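Local coordinates for endoglucanase (Humicola insolens, PDB 1DYS), which catalyses the internal hydrolysis of beta-1,4-glucosidic linkages in cellulose, as a glycoside hydrolase family 6 endoglucanase that takes part in recycling plant biomass, at residues Q26-R31 / Y334-T339; N87-D92 / L102-N107. One frame throughout, in Å; residues are numbered along the deposited sequence. Where two conformers were deposited one is given.

Contact 1. Residues Q26-R31 / Y334-T339; sequences QAFLSR and YAQMLT
With CG anti to its carbonyl carbon (chi1 -68°) and the chain extended beyond it, Gln336 reaches out from helix 332-340, while the chain of Arg31 bends at chi3 so that the two side chains meet tip to tip. The guanidinium grips one oxygen end-on with two nitrogens, NH1 at 2.8 Å from Gln336 OE1 and NH2 at 2.9 Å from the same atom. OE1 lies almost in the guanidinium plane, yet both nitrogens stand above the carbonyl plane of the amide. Gln336 NE2 bonds to Asp332 one turn earlier, so both ends of the amide are held and its flip is fixed. This joins helix 15-29 and the residues that follow it to helix 332-340 of the family 6 catalytic domain. Nearer its backbone, Gln336 and Phe28 slide past each other: CG lies over one ring face, a CH-pi contact of 4.3 Å to the centroid, and Gln336 O sits at the ring edge, 3.5 Å from Phe28 CZ. An alanine here would remove CG and the amide, and would probably loosen the guanidinium and weaken the packing on the Phe28 ring. Phe28 CE2 also meets Thr339 CB at 3.6 Å, and Asn36 of helix 34-46 touches both residues.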
# COMPACT_ATOMS: atom_id res chain seq x y z
N GLN A 26 14.64 -16.81 -14.46
CA GLN A 26 15.82 -17.35 -13.77
C GLN A 26 15.51 -18.55 -12.88
O GLN A 26 16.29 -19.53 -12.85
CB GLN A 26 16.41 -16.23 -12.88
CG GLN A 26 17.02 -15.10 -13.73
CD GLN A 26 17.28 -13.86 -12.91
OE1 GLN A 26 17.48 -12.74 -13.40
NE2 GLN A 26 17.29 -13.96 -11.58
N ALA A 27 14.41 -18.57 -12.13
CA ALA A 27 14.07 -19.67 -11.24
C ALA A 27 13.88 -20.98 -12.00
O ALA A 27 14.44 -22.03 -11.64
CB ALA A 27 12.83 -19.35 -10.41
N PHE A 28 13.16 -20.95 -13.11
CA PHE A 28 12.96 -22.13 -13.93
C PHE A 28 14.31 -22.59 -14.49
O PHE A 28 14.63 -23.77 -14.35
CB PHE A 28 11.99 -21.87 -15.08
CG PHE A 28 10.55 -21.96 -14.68
CD1 PHE A 28 10.03 -23.07 -14.03
CD2 PHE A 28 9.73 -20.86 -14.94
CE1 PHE A 28 8.69 -23.11 -13.67
CE2 PHE A 28 8.38 -20.92 -14.58
CZ PHE A 28 7.87 -22.01 -13.96
N LEU A 29 15.10 -21.67 -15.04
CA LEU A 29 16.41 -22.07 -15.57
C LEU A 29 17.24 -22.80 -14.51
O LEU A 29 17.80 -23.88 -14.78
CB LEU A 29 17.19 -20.86 -16.04
CG LEU A 29 17.21 -20.38 -17.46
CD1 LEU A 29 18.29 -19.34 -17.64
CD2 LEU A 29 17.29 -21.50 -18.46
N SER A 30 17.27 -22.31 -13.29
CA SER A 30 18.02 -22.87 -12.18
C SER A 30 17.65 -24.26 -11.71
O SER A 30 18.29 -24.87 -10.84
CB SER A 30 17.91 -21.87 -11.01
OG SER A 30 18.50 -20.64 -11.44
N ARG A 31 16.58 -24.84 -12.22
CA ARG A 31 16.14 -26.19 -11.96
C ARG A 31 16.23 -26.99 -13.25
O ARG A 31 15.66 -28.08 -13.35
CB ARG A 31 14.74 -26.24 -11.36
CG ARG A 31 14.67 -25.40 -10.09
CD ARG A 31 13.35 -25.64 -9.39
NE ARG A 31 12.19 -25.48 -10.27
CZ ARG A 31 11.38 -24.42 -10.12
NH1 ARG A 31 11.66 -23.51 -9.19
NH2 ARG A 31 10.33 -24.30 -10.91
N TYR A 334 4.04 -18.00 -7.26
CA TYR A 334 2.76 -17.89 -7.96
C TYR A 334 2.99 -17.70 -9.46
O TYR A 334 2.24 -18.32 -10.23
CB TYR A 334 1.93 -16.78 -7.32
CG TYR A 334 0.48 -16.81 -7.70
CD1 TYR A 334 0.08 -16.28 -8.92
CD2 TYR A 334 -0.50 -17.32 -6.88
CE1 TYR A 334 -1.25 -16.28 -9.31
CE2 TYR A 334 -1.83 -17.33 -7.22
CZ TYR A 334 -2.20 -16.80 -8.45
OH TYR A 334 -3.52 -16.82 -8.82
N ALA A 335 3.96 -16.86 -9.80
CA ALA A 335 4.34 -16.67 -11.19
C ALA A 335 4.82 -17.98 -11.82
O ALA A 335 4.38 -18.30 -12.94
CB ALA A 335 5.43 -15.63 -11.34
N GLN A 336 5.57 -18.79 -11.10
CA GLN A 336 5.96 -20.12 -11.62
C GLN A 336 4.72 -20.97 -11.84
O GLN A 336 4.55 -21.61 -12.89
CB GLN A 336 6.97 -20.77 -10.65
CG GLN A 336 8.30 -20.04 -10.63
CD GLN A 336 9.21 -20.67 -9.59
OE1 GLN A 336 9.37 -21.90 -9.64
NE2 GLN A 336 9.75 -19.88 -8.68
N MET A 337 3.75 -20.98 -10.93
CA MET A 337 2.51 -21.72 -11.08
C MET A 337 1.73 -21.31 -12.31
O MET A 337 1.22 -22.10 -13.13
CB MET A 337 1.65 -21.65 -9.81
CG MET A 337 0.24 -22.18 -10.01
SD MET A 337 -1.00 -21.60 -8.83
CE MET A 337 -1.08 -19.89 -9.39
N LEU A 338 1.62 -19.97 -12.52
CA LEU A 338 0.85 -19.51 -13.68
C LEU A 338 1.55 -19.99 -14.97
O LEU A 338 0.84 -20.23 -15.95
CB LEU A 338 0.75 -17.99 -13.73
CG LEU A 338 -0.14 -17.34 -12.63
CD1 LEU A 338 0.15 -15.85 -12.65
CD2 LEU A 338 -1.60 -17.68 -12.78
N THR A 339 2.86 -20.11 -14.92
CA THR A 339 3.60 -20.51 -16.12
C THR A 339 3.40 -22.00 -16.39
O THR A 339 3.02 -22.36 -17.49
CB THR A 339 5.10 -20.26 -15.90
OG1 THR A 339 5.38 -18.87 -15.64
CG2 THR A 339 5.87 -20.62 -17.17

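Contact 2. Residues N87-D92 / L102-N107; sequences NLPDRD and LKLSQN
Two direct hydrogen bonds tie the loop 87-92 to residues 102-107. Asp90 N, at the third position of the type II turn Leu88-Arg91, donates to Leu102 O over 3.0 Å along a nearly straight path (165°), and Ser98 OG reaches the same carbonyl. In return, Leu104 N donates to Asp90 OD1 at 2.9 Å, meeting the oxygen from above the carboxylate plane. Asp90 CG is anti to the carbonyl carbon (chi1 -72°), which carries the carboxylate across to the second segment.

Two waters extend this polar seam. One accepts from Leu102 N and lies within donating distance of Asn87 OD1 and Leu88 O; the other donates to Asp90 OD2 at 2.8 Å and takes a weak bond from Ser105 N.

The apolar contacts centre on Pro89. It crosses Leu104 obliquely, with Pro89 CB pressed to 3.5 Å from Leu104 CD2, tighter than usual for two carbons, and Tyr112 of helix 108-126 packs on Pro89 and Leu102. Leucine methyls also make van der Waals contacts with oxygen: Leu104 CD1 lies 3.4 Å from Asp90 OD2, and Leu102, crossing Asn87 at about a right angle, brings CD1 to 3.3 Å from Asn87 O, while Asn87 ND2 bonds to Glu101.

Asp92, probably one of two acidic residues of the active site, with Asp139, whose side chain it touches, follows directly on this turn. With both oxygens of the buried Asp90 carboxylate accepting bonds, its charge is probably stabilised, and the loop that carries Asp92 is held against the chain leading into helix 108-126.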
# COMPACT_ATOMS: atom_id res chain seq x y z
N ASN A 87 -7.69 5.40 -9.02
CA ASN A 87 -7.34 6.14 -7.78
C ASN A 87 -8.55 6.82 -7.19
O ASN A 87 -8.46 7.91 -6.56
CB ASN A 87 -6.21 7.11 -8.10
CG ASN A 87 -5.46 7.54 -6.83
OD1 ASN A 87 -5.54 6.90 -5.78
ND2 ASN A 87 -4.73 8.63 -6.94
N LEU A 88 -9.73 6.20 -7.31
CA LEU A 88 -10.95 6.82 -6.79
C LEU A 88 -10.88 7.13 -5.32
O LEU A 88 -10.33 6.41 -4.47
CB LEU A 88 -12.08 5.77 -6.98
CG LEU A 88 -13.53 6.28 -7.01
CD1 LEU A 88 -13.75 7.19 -8.21
CD2 LEU A 88 -14.49 5.09 -7.04
N PRO A 89 -11.44 8.27 -4.94
CA PRO A 89 -11.52 8.57 -3.51
C PRO A 89 -12.41 7.53 -2.86
O PRO A 89 -13.44 7.07 -3.41
CB PRO A 89 -12.14 9.98 -3.39
CG PRO A 89 -12.00 10.48 -4.79
CD PRO A 89 -12.02 9.31 -5.77
N ASP A 90 -12.02 7.03 -1.70
CA ASP A 90 -12.71 5.98 -0.97
C ASP A 90 -12.83 4.70 -1.80
O ASP A 90 -13.85 3.98 -1.80
CB ASP A 90 -14.11 6.43 -0.52
CG ASP A 90 -14.03 7.44 0.62
OD1 ASP A 90 -12.90 7.86 0.95
OD2 ASP A 90 -15.11 7.82 1.14
N ARG A 91 -11.77 4.46 -2.55
CA ARG A 91 -11.59 3.30 -3.43
C ARG A 91 -11.95 1.99 -2.75
O ARG A 91 -11.69 1.81 -1.56
CB ARG A 91 -10.09 3.24 -3.79
CG ARG A 91 -9.82 2.58 -5.14
CD ARG A 91 -8.40 2.86 -5.61
NE ARG A 91 -7.40 2.13 -4.79
CZ ARG A 91 -6.11 2.21 -5.09
NH1 ARG A 91 -5.58 2.92 -6.10
NH2 ARG A 91 -5.26 1.53 -4.27
N ASP A 92 -12.67 1.10 -3.49
CA ASP A 92 -13.09 -0.18 -2.94
C ASP A 92 -13.84 0.01 -1.62
O ASP A 92 -13.53 -0.58 -0.59
CB ASP A 92 -11.91 -1.11 -2.72
CG ASP A 92 -11.20 -1.44 -4.02
OD1 ASP A 92 -11.87 -2.13 -4.83
OD2 ASP A 92 -10.05 -1.04 -4.30
N LEU A 102 -6.53 8.46 -1.69
CA LEU A 102 -7.54 9.52 -1.65
C LEU A 102 -8.77 9.09 -0.85
O LEU A 102 -9.27 7.99 -0.96
CB LEU A 102 -7.99 9.94 -3.05
CG LEU A 102 -6.86 10.39 -3.98
CD1 LEU A 102 -7.45 10.83 -5.31
CD2 LEU A 102 -6.05 11.53 -3.39
N LYS A 103 -9.17 10.00 0.02
CA LYS A 103 -10.34 9.81 0.88
C LYS A 103 -11.28 10.98 0.71
O LYS A 103 -10.83 12.14 0.65
CB LYS A 103 -9.88 9.71 2.35
CG LYS A 103 -8.88 8.56 2.58
CD LYS A 103 -8.58 8.34 4.04
CE LYS A 103 -8.00 6.93 4.27
NZ LYS A 103 -7.80 6.76 5.74
N LEU A 104 -12.58 10.71 0.65
CA LEU A 104 -13.53 11.81 0.43
C LEU A 104 -13.46 12.83 1.56
O LEU A 104 -13.49 14.02 1.26
CB LEU A 104 -14.94 11.30 0.19
CG LEU A 104 -15.16 10.57 -1.15
CD1 LEU A 104 -16.52 9.90 -1.11
CD2 LEU A 104 -15.03 11.54 -2.31
N SER A 105 -13.25 12.36 2.79
CA SER A 105 -13.16 13.25 3.94
C SER A 105 -11.84 14.00 4.04
O SER A 105 -11.65 14.75 5.01
CB SER A 105 -13.40 12.39 5.19
OG SER A 105 -12.46 11.33 5.28
N GLN A 106 -10.90 13.82 3.12
CA GLN A 106 -9.65 14.52 3.04
C GLN A 106 -9.54 15.20 1.68
O GLN A 106 -8.56 15.09 0.94
CB GLN A 106 -8.43 13.62 3.29
CG GLN A 106 -8.44 12.90 4.64
CD GLN A 106 -7.29 11.89 4.73
OE1 GLN A 106 -6.62 11.54 3.75
NE2 GLN A 106 -7.10 11.39 5.96
N ASN A 107 -10.62 15.92 1.32
CA ASN A 107 -10.74 16.66 0.08
C ASN A 107 -10.47 15.77 -1.12
O ASN A 107 -9.95 16.21 -2.13
CB ASN A 107 -9.79 17.87 0.09
CG ASN A 107 -9.99 18.90 -1.01
OD1 ASN A 107 -8.99 19.49 -1.45
ND2 ASN A 107 -11.20 19.18 -1.46
O HOH W 1 -7.58 6.47 -3.78
O HOH W 2 -14.57 9.69 3.20

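In the fold
Contact 1 pairs residues far apart in sequence, 26-31 and 334-339, whereas contact 2 lies between them along the chain and joins two parts of one loop, between strand 79-85 and helix 108-126. Their centres are 37 Å apart and their nearest atoms about 17 Å, so they do not touch. Both belong to the same catalytic domain, built round a curled parallel sheet: strand 79-85 leads into contact 2, while contact 1 brings together helices 15-29 and 332-340 from near the two chain ends. Contact 1 is packing away from the annotated sites; contact 2 includes Asp92, one of two probable active-site aspartates, and borders the second subunit, Phe57 of which packs on Leu102.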